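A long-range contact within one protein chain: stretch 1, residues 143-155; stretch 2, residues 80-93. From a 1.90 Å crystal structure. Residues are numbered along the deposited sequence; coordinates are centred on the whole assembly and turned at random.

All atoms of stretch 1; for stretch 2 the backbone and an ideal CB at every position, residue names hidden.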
ATOM      1  N   ASN A 143      -3.066  16.874  -4.792  1.00 18.78           N
ATOM      2  CA  ASN A 143      -2.076  17.153  -3.753  1.00 19.80           C
ATOM      3  C   ASN A 143      -2.494  16.725  -2.346  1.00 20.42           C
ATOM      4  O   ASN A 143      -1.768  16.970  -1.379  1.00 23.49           O
ATOM      5  CB  ASN A 143      -1.680  18.635  -3.759  1.00 22.91           C
ATOM      6  CG  ASN A 143      -1.023  19.053  -5.060  1.00 27.90           C
ATOM      7  OD1 ASN A 143      -0.098  18.397  -5.537  1.00 30.36           O
ATOM      8  ND2 ASN A 143      -1.495  20.150  -5.639  1.00 32.96           N
ATOM      9  N   SER A 144      -3.661  16.094  -2.226  1.00 18.78           N
ATOM     10  CA  SER A 144      -4.113  15.605  -0.921  1.00 19.73           C
ATOM     11  C   SER A 144      -3.245  14.389  -0.610  1.00 21.05           C
ATOM     12  O   SER A 144      -2.870  13.651  -1.522  1.00 17.89           O
ATOM     13  CB  SER A 144      -5.582  15.162  -0.971  1.00 20.06           C
ATOM     14  OG  SER A 144      -6.446  16.238  -1.294  1.00 20.69           O
ATOM     15  N   THR A 145      -2.918  14.187   0.662  1.00 18.61           N
ATOM     16  CA  THR A 145      -2.094  13.048   1.062  1.00 19.44           C
ATOM     17  C   THR A 145      -2.862  12.145   2.021  1.00 21.44           C
ATOM     18  O   THR A 145      -3.426  12.612   3.012  1.00 21.39           O
ATOM     19  CB  THR A 145      -0.795  13.501   1.772  1.00 25.30           C
ATOM     20  OG1 THR A 145       0.019  14.249   0.861  1.00 26.71           O
ATOM     21  CG2 THR A 145      -0.007  12.297   2.266  1.00 25.36           C
ATOM     22  N   ILE A 146      -2.894  10.853   1.715  1.00 18.96           N
ATOM     23  CA  ILE A 146      -3.575   9.883   2.564  1.00 18.22           C
ATOM     24  C   ILE A 146      -2.561   8.831   2.968  1.00 20.49           C
ATOM     25  O   ILE A 146      -1.835   8.304   2.124  1.00 18.81           O
ATOM     26  CB  ILE A 146      -4.731   9.166   1.829  1.00 20.04           C
ATOM     27  CG1 ILE A 146      -5.778  10.179   1.359  1.00 23.93           C
ATOM     28  CG2 ILE A 146      -5.369   8.130   2.748  1.00 19.42           C
ATOM     29  CD1 ILE A 146      -5.362  10.970   0.133  1.00 27.82           C
ATOM     30  N   ASP A 147      -2.510   8.533   4.261  1.00 18.86           N
ATOM     31  CA  ASP A 147      -1.586   7.530   4.770  1.00 20.94           C
ATOM     32  C   ASP A 147      -2.328   6.315   5.308  1.00 19.25           C
ATOM     33  O   ASP A 147      -3.084   6.418   6.278  1.00 19.83           O
ATOM     34  CB  ASP A 147      -0.714   8.121   5.882  1.00 21.54           C
ATOM     35  CG  ASP A 147       0.522   8.812   5.351  1.00 25.43           C
ATOM     36  OD1 ASP A 147       0.696   8.864   4.114  1.00 26.13           O
ATOM     37  OD2 ASP A 147       1.326   9.301   6.174  1.00 28.09           O
ATOM     38  N   LEU A 148      -2.118   5.170   4.665  1.00 14.49           N
ATOM     39  CA  LEU A 148      -2.732   3.923   5.100  1.00 16.30           C
ATOM     40  C   LEU A 148      -1.625   3.179   5.828  1.00 17.96           C
ATOM     41  O   LEU A 148      -0.576   2.893   5.249  1.00 16.57           O
ATOM     42  CB  LEU A 148      -3.195   3.088   3.901  1.00 16.59           C
ATOM     43  CG  LEU A 148      -4.078   3.744   2.837  1.00 19.00           C
ATOM     44  CD1 LEU A 148      -4.292   2.762   1.686  1.00 20.69           C
ATOM     45  CD2 LEU A 148      -5.404   4.161   3.443  1.00 19.91           C
ATOM     46  N   THR A 149      -1.833   2.868   7.100  1.00 18.24           N
ATOM     47  CA  THR A 149      -0.790   2.164   7.826  1.00 19.58           C
ATOM     48  C   THR A 149      -1.227   0.853   8.458  1.00 17.39           C
ATOM     49  O   THR A 149      -2.353   0.711   8.933  1.00 19.10           O
ATOM     50  CB  THR A 149      -0.176   3.050   8.929  1.00 21.63           C
ATOM     51  OG1 THR A 149      -1.168   3.353   9.914  1.00 25.61           O
ATOM     52  CG2 THR A 149       0.357   4.345   8.334  1.00 21.88           C
ATOM     53  N   LYS A 150      -0.312  -0.108   8.429  1.00 18.40           N
ATOM     54  CA  LYS A 150      -0.524  -1.412   9.027  1.00 19.27           C
ATOM     55  C   LYS A 150       0.200  -1.313  10.366  1.00 18.73           C
ATOM     56  O   LYS A 150       1.430  -1.362  10.428  1.00 18.74           O
ATOM     57  CB  LYS A 150       0.103  -2.508   8.157  1.00 20.25           C
ATOM     58  CG  LYS A 150      -0.048  -3.919   8.712  1.00 21.73           C
ATOM     59  CD  LYS A 150       0.577  -4.946   7.783  1.00 26.08           C
ATOM     60  CE  LYS A 150       0.522  -6.344   8.379  1.00 29.51           C
ATOM     61  NZ  LYS A 150       1.118  -7.354   7.463  1.00 31.16           N
ATOM     62  N   ASP A 151      -0.571  -1.134  11.430  1.00 20.67           N
ATOM     63  CA  ASP A 151      -0.020  -1.021  12.774  1.00 21.67           C
ATOM     64  C   ASP A 151       0.070  -2.420  13.376  1.00 22.81           C
ATOM     65  O   ASP A 151      -0.521  -3.364  12.849  1.00 23.77           O
ATOM     66  CB  ASP A 151      -0.929  -0.134  13.631  1.00 23.12           C
ATOM     67  CG  ASP A 151      -1.017   1.293  13.110  1.00 28.07           C
ATOM     68  OD1 ASP A 151      -1.920   2.036  13.554  1.00 30.75           O
ATOM     69  OD2 ASP A 151      -0.180   1.676  12.261  1.00 26.51           O
ATOM     70  N   PRO A 152       0.813  -2.576  14.485  1.00 22.29           N
ATOM     71  CA  PRO A 152       0.943  -3.895  15.117  1.00 24.20           C
ATOM     72  C   PRO A 152      -0.405  -4.581  15.338  1.00 25.15           C
ATOM     73  O   PRO A 152      -1.422  -3.921  15.573  1.00 26.59           O
ATOM     74  CB  PRO A 152       1.660  -3.575  16.427  1.00 22.77           C
ATOM     75  CG  PRO A 152       2.545  -2.435  16.041  1.00 24.67           C
ATOM     76  CD  PRO A 152       1.621  -1.570  15.199  1.00 22.79           C
ATOM     77  N   GLY A 153      -0.405  -5.908  15.259  1.00 30.51           N
ATOM     78  CA  GLY A 153      -1.635  -6.659  15.445  1.00 31.89           C
ATOM     79  C   GLY A 153      -2.566  -6.482  14.260  1.00 33.16           C
ATOM     80  O   GLY A 153      -3.788  -6.493  14.405  1.00 34.01           O
ATOM     81  N   HIS A 154      -1.980  -6.309  13.081  1.00 34.28           N
ATOM     82  CA  HIS A 154      -2.752  -6.125  11.859  1.00 34.74           C
ATOM     83  C   HIS A 154      -3.936  -5.168  12.024  1.00 34.35           C
ATOM     84  O   HIS A 154      -5.088  -5.515  11.747  1.00 35.04           O
ATOM     85  CB  HIS A 154      -3.227  -7.484  11.334  1.00 37.05           C
ATOM     86  CG  HIS A 154      -2.106  -8.392  10.933  1.00 38.29           C
ATOM     87  ND1 HIS A 154      -1.277  -9.002  11.848  1.00 41.82           N
ATOM     88  CD2 HIS A 154      -1.644  -8.752   9.711  1.00 37.20           C
ATOM     89  CE1 HIS A 154      -0.352  -9.697  11.210  1.00 39.69           C
ATOM     90  NE2 HIS A 154      -0.551  -9.562   9.912  1.00 40.06           N
ATOM     91  N   VAL A 155      -3.634  -3.959  12.487  1.00 31.18           N
ATOM     92  CA  VAL A 155      -4.641  -2.925  12.661  1.00 27.37           C
ATOM     93  C   VAL A 155      -4.427  -1.917  11.538  1.00 27.70           C
ATOM     94  O   VAL A 155      -3.329  -1.379  11.388  1.00 24.35           O
ATOM     95  CB  VAL A 155      -4.487  -2.198  14.014  1.00 30.50           C
ATOM     96  CG1 VAL A 155      -5.418  -0.983  14.065  1.00 27.96           C
ATOM     97  CG2 VAL A 155      -4.800  -3.155  15.156  1.00 30.14           C
ATOM     98  N   UNK A  80       6.136 -11.852   3.170  1.00 15.23           N
ATOM     99  CA  UNK A  80       6.210 -10.461   3.621  1.00 19.15           C
ATOM    100  C   UNK A  80       4.832  -9.917   3.976  1.00 19.79           C
ATOM    101  O   UNK A  80       4.648  -9.329   5.042  1.00 22.15           O
ATOM    102  CB  UNK A  80       6.853  -9.586   2.543  1.00 19.15           C
ATOM    103  N   UNK A  81       3.874 -10.108   3.075  1.00 18.08           N
ATOM    104  CA  UNK A  81       2.516  -9.620   3.280  1.00 20.77           C
ATOM    105  C   UNK A  81       1.804 -10.227   4.481  1.00 22.23           C
ATOM    106  O   UNK A  81       1.021  -9.552   5.142  1.00 24.03           O
ATOM    107  CB  UNK A  81       1.688  -9.889   2.022  1.00 20.77           C
ATOM    108  N   UNK A  82       2.071 -11.497   4.763  1.00 21.23           N
ATOM    109  CA  UNK A  82       1.418 -12.171   5.877  1.00 24.64           C
ATOM    110  C   UNK A  82       2.105 -11.948   7.224  1.00 23.35           C
ATOM    111  O   UNK A  82       1.494 -12.118   8.275  1.00 22.12           O
ATOM    112  CB  UNK A  82       1.348 -13.672   5.589  1.00 24.64           C
ATOM    113  N   UNK A  83       3.370 -11.550   7.191  1.00 22.11           N
ATOM    114  CA  UNK A  83       4.120 -11.321   8.417  1.00 22.49           C
ATOM    115  C   UNK A  83       3.638 -10.078   9.167  1.00 24.29           C
ATOM    116  O   UNK A  83       3.013  -9.186   8.589  1.00 21.84           O
ATOM    117  CB  UNK A  83       5.610 -11.189   8.097  1.00 22.49           C
ATOM    118  N   UNK A  84       3.919 -10.027  10.463  1.00 22.19           N
ATOM    119  CA  UNK A  84       3.521  -8.878  11.257  1.00 24.74           C
ATOM    120  C   UNK A  84       4.587  -7.813  11.050  1.00 22.74           C
ATOM    121  O   UNK A  84       5.470  -7.617  11.883  1.00 23.90           O
ATOM    122  CB  UNK A  84       3.355  -9.235  12.735  1.00 24.74           C
ATOM    123  N   UNK A  85       4.502  -7.145   9.907  1.00 18.82           N
ATOM    124  CA  UNK A  85       5.442  -6.102   9.543  1.00 16.79           C
ATOM    125  C   UNK A  85       4.690  -4.782   9.416  1.00 16.86           C
ATOM    126  O   UNK A  85       3.720  -4.683   8.663  1.00 17.52           O
ATOM    127  CB  UNK A  85       6.170  -6.448   8.242  1.00 16.79           C
ATOM    128  N   UNK A  86       5.126  -3.783  10.175  1.00 14.77           N
ATOM    129  CA  UNK A  86       4.510  -2.465  10.126  1.00 16.26           C
ATOM    130  C   UNK A  86       4.834  -1.845   8.775  1.00 15.36           C
ATOM    131  O   UNK A  86       5.988  -1.835   8.345  1.00 14.07           O
ATOM    132  CB  UNK A  86       4.994  -1.577  11.274  1.00 16.26           C
ATOM    133  N   UNK A  87       3.809  -1.337   8.107  1.00 13.59           N
ATOM    134  CA  UNK A  87       3.994  -0.722   6.808  1.00 13.43           C
ATOM    135  C   UNK A  87       3.128   0.513   6.649  1.00 16.07           C
ATOM    136  O   UNK A  87       2.148   0.711   7.377  1.00 16.43           O
ATOM    137  CB  UNK A  87       3.685  -1.727   5.697  1.00 13.43           C
ATOM    138  N   UNK A  88       3.497   1.340   5.680  1.00 15.55           N
ATOM    139  CA  UNK A  88       2.740   2.544   5.378  1.00 15.57           C
ATOM    140  C   UNK A  88       2.628   2.674   3.868  1.00 13.23           C
ATOM    141  O   UNK A  88       3.597   2.430   3.143  1.00 14.00           O
ATOM    142  CB  UNK A  88       3.396   3.783   5.991  1.00 15.57           C
ATOM    143  N   UNK A  89       1.433   3.023   3.407  1.00 14.12           N
ATOM    144  CA  UNK A  89       1.192   3.259   1.991  1.00 12.50           C
ATOM    145  C   UNK A  89       0.781   4.726   1.954  1.00 10.93           C
ATOM    146  O   UNK A  89      -0.279   5.086   2.462  1.00 13.56           O
ATOM    147  CB  UNK A  89       0.138   2.325   1.394  1.00 12.50           C
ATOM    148  N   UNK A  90       1.633   5.579   1.402  1.00  9.16           N
ATOM    149  CA  UNK A  90       1.299   6.995   1.311  1.00 11.25           C
ATOM    150  C   UNK A  90       0.805   7.319  -0.088  1.00 11.00           C
ATOM    151  O   UNK A  90       1.504   7.072  -1.076  1.00 12.10           O
ATOM    152  CB  UNK A  90       2.506   7.865   1.669  1.00 11.25           C
ATOM    153  N   UNK A  91      -0.411   7.853  -0.168  1.00 12.07           N
ATOM    154  CA  UNK A  91      -1.008   8.221  -1.444  1.00 13.53           C
ATOM    155  C   UNK A  91      -1.006   9.734  -1.574  1.00 12.83           C
ATOM    156  O   UNK A  91      -1.272  10.438  -0.603  1.00 14.09           O
ATOM    157  CB  UNK A  91      -2.428   7.665  -1.570  1.00 13.53           C
ATOM    158  N   UNK A  92      -0.702  10.224  -2.772  1.00 12.95           N
ATOM    159  CA  UNK A  92      -0.722  11.656  -3.056  1.00 15.01           C
ATOM    160  C   UNK A  92      -1.549  11.812  -4.325  1.00 14.69           C
ATOM    161  O   UNK A  92      -1.152  11.344  -5.399  1.00 12.55           O
ATOM    162  CB  UNK A  92       0.685  12.237  -3.213  1.00 15.01           C
ATOM    163  N   UNK A  93      -2.705  12.456  -4.192  1.00 13.44           N
ATOM    164  CA  UNK A  93      -3.629  12.635  -5.306  1.00 14.04           C
ATOM    165  C   UNK A  93      -3.062  13.453  -6.457  1.00 14.06           C
ATOM    166  O   UNK A  93      -2.621  14.586  -6.268  1.00 14.68           O
ATOM    167  CB  UNK A  93      -4.910  13.302  -4.802  1.00 14.04           C
TER

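Positions 80 to 83 form the end of a helix and the first residue beyond it. Their CA-to-CB bonds point away from stretch 1, and no ideal CB lies within 5.5 Å of it, so the contact leaves side-chain identity at 80, 81, 82 and 83 free. What it uses is backbone carbonyls: the fully extended Lys 150 brings NZ to within 2.9 Å of the O of 83, a hydrogen bond. The residues are Leu 80, Met 81, Glu 82 and Ala 83. One water that accepts from Lys 150 NZ donates to Met 81 O; the oxygen of a second that also accepts from NZ lies 2.8 Å from Leu 80 O.

Position 84 points sideways, its ideal CB 4.0 Å from His 154 CE1, with Pro 152 and Gly 153 beyond. A short polar or acidic group would suit. It is Asp 84, whose OD1 accepts a hydrogen bond from a water that also donates to Asp 151 O.

Position 85 points away, and many residues would do; Ile 85 is found.

At 86 the ideal CB lies sideways, 3.7 Å from Lys 150 O, with Pro 152 nearby; a long, flexible chain could lie along the proline. Lys 86 does so, its CD 3.7 Å from Pro 152 CG.

From 87 the backbone is an antiparallel strand, its side chains alternating between two faces. Position 87 pairs with Lys 150, whose aliphatic stem would suit any of several apolar chains, branched or not; Met 87 is found, its CB 4.4 Å from Lys 150 CB.

Position 88 sits beside Thr 149. Valine, threonine or serine would suit; Thr 88 places OG1 3.3 Å from Thr 149 CG2.

Position 89, on the Leu 148 face, calls for an aliphatic residue, and beta-branching suits a strand. In Ile 89, CB lies 4.1 Å from Leu 148 CB, though the end of the chain leads away.

Position 90 is the most telling: Asp 147 puts a carboxylate on this face, its OD1 3.2 Å from the ideal CB; a chain with donors, arginine or lysine, would answer the charge. Arg 90 makes a two-pronged salt bridge, NE to Asp 147 OD1 at 3.0 Å and NH2 to Asp 147 OD2 at 3.1 Å.

Position 91 returns to the face of Ile 146 and Leu 148, where leucine, isoleucine or methionine could fill the space. Leu 91 sets CD1 3.8 Å from Leu 148 CG.

Position 92 flanks Thr 145 and tolerates polar chains. With Gln 92, a water donates to both its OE1 and Asn 143 O.

Position 93 points toward Ser 144 and Ile 146, inviting a branched aliphatic. Ile 93 sets CG1 4.1 Å from Ile 146 CD1.

Stretch 2, residues 80-93: LMEADIKMTIRLQI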
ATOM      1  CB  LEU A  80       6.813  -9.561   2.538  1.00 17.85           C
ATOM      2  CG  LEU A  80       8.328  -9.552   2.336  1.00 20.01           C
ATOM      3  CD1 LEU A  80       8.662  -8.679   1.126  1.00 19.42           C
ATOM      4  CD2 LEU A  80       9.018  -9.020   3.594  1.00 18.36           C
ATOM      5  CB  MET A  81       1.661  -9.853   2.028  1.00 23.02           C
ATOM      6  CG  MET A  81       1.744  -8.748   0.985  1.00 30.65           C
ATOM      7  SD  MET A  81       0.458  -8.857  -0.295  1.00 38.02           S
ATOM      8  CE  MET A  81      -1.006  -8.470   0.670  1.00 36.22           C
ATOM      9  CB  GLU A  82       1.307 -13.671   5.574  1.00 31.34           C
ATOM     10  CG  GLU A  82       0.830 -14.515   6.748  1.00 43.90           C
ATOM     11  CD  GLU A  82       0.180 -15.819   6.313  1.00 51.66           C
ATOM     12  OE1 GLU A  82       0.587 -16.375   5.272  1.00 55.13           O
ATOM     13  OE2 GLU A  82      -0.735 -16.293   7.023  1.00 56.32           O
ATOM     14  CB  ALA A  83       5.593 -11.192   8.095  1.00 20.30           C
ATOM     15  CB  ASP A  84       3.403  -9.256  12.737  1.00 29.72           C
ATOM     16  CG  ASP A  84       2.862  -8.119  13.587  1.00 37.60           C
ATOM     17  OD1 ASP A  84       2.105  -7.279  13.052  1.00 42.04           O
ATOM     18  OD2 ASP A  84       3.178  -8.073  14.794  1.00 40.12           O
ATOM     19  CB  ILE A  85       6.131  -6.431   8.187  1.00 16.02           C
ATOM     20  CG1 ILE A  85       7.046  -7.646   8.355  1.00 18.11           C
ATOM     21  CG2 ILE A  85       6.909  -5.218   7.684  1.00 14.12           C
ATOM     22  CD1 ILE A  85       7.634  -8.175   7.050  1.00 17.97           C
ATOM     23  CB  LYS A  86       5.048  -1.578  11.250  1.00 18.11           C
ATOM     24  CG  LYS A  86       4.561  -1.997  12.634  1.00 19.96           C
ATOM     25  CD  LYS A  86       5.050  -1.051  13.727  1.00 20.59           C
ATOM     26  CE  LYS A  86       6.559  -1.086  13.890  1.00 22.94           C
ATOM     27  NZ  LYS A  86       7.040  -2.447  14.271  1.00 22.44           N
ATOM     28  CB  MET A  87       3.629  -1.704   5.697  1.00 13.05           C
ATOM     29  CG  MET A  87       4.384  -3.018   5.717  1.00 20.53           C
ATOM     30  SD  MET A  87       3.951  -3.979   4.260  1.00 20.79           S
ATOM     31  CE  MET A  87       5.237  -5.243   4.283  1.00 26.21           C
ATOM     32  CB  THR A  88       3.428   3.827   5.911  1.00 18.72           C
ATOM     33  OG1 THR A  88       3.433   3.817   7.340  1.00 20.66           O
ATOM     34  CG2 THR A  88       2.675   5.075   5.434  1.00 21.21           C
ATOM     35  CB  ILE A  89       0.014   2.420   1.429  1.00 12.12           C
ATOM     36  CG1 ILE A  89       0.301   0.925   1.575  1.00 14.14           C
ATOM     37  CG2 ILE A  89      -0.218   2.778  -0.036  1.00 15.85           C
ATOM     38  CD1 ILE A  89       1.551   0.469   0.852  1.00 19.38           C
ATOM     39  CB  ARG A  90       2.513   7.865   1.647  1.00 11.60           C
ATOM     40  CG  ARG A  90       2.316   9.337   1.302  1.00 15.19           C
ATOM     41  CD  ARG A  90       3.402  10.195   1.928  1.00 18.44           C
ATOM     42  NE  ARG A  90       3.333  10.144   3.386  1.00 20.61           N
ATOM     43  CZ  ARG A  90       4.126  10.835   4.196  1.00 22.67           C
ATOM     44  NH1 ARG A  90       5.055  11.639   3.693  1.00 22.29           N
ATOM     45  NH2 ARG A  90       3.987  10.721   5.510  1.00 22.88           N
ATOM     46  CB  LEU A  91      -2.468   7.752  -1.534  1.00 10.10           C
ATOM     47  CG  LEU A  91      -2.848   6.280  -1.413  1.00 16.43           C
ATOM     48  CD1 LEU A  91      -2.708   5.829   0.026  1.00 17.38           C
ATOM     49  CD2 LEU A  91      -4.285   6.098  -1.881  1.00 14.71           C
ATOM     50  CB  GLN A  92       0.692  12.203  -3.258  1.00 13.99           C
ATOM     51  CG  GLN A  92       1.515  12.235  -1.979  1.00 15.54           C
ATOM     52  CD  GLN A  92       2.845  12.929  -2.170  1.00 19.25           C
ATOM     53  OE1 GLN A  92       2.896  14.124  -2.456  1.00 21.02           O
ATOM     54  NE2 GLN A  92       3.928  12.181  -2.019  1.00 20.86           N
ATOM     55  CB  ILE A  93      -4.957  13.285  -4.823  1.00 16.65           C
ATOM     56  CG1 ILE A  93      -5.541  12.470  -3.665  1.00 19.40           C
ATOM     57  CG2 ILE A  93      -5.964  13.359  -5.971  1.00 15.36           C
ATOM     58  CD1 ILE A  93      -5.799  11.010  -3.996  1.00 20.09           C
TER
HETATM   59  O   HOH W   1       3.303  -7.213   6.207  1.00 27.80           O
HETATM   60  O   HOH W   2      -1.300  -7.705   5.999  1.00 36.58           O
HETATM   61  O   HOH W   3       1.140  -5.652  11.485  1.00 36.76           O
HETATM   62  O   HOH W   4       1.187  16.453  -2.017  1.00 29.08           O
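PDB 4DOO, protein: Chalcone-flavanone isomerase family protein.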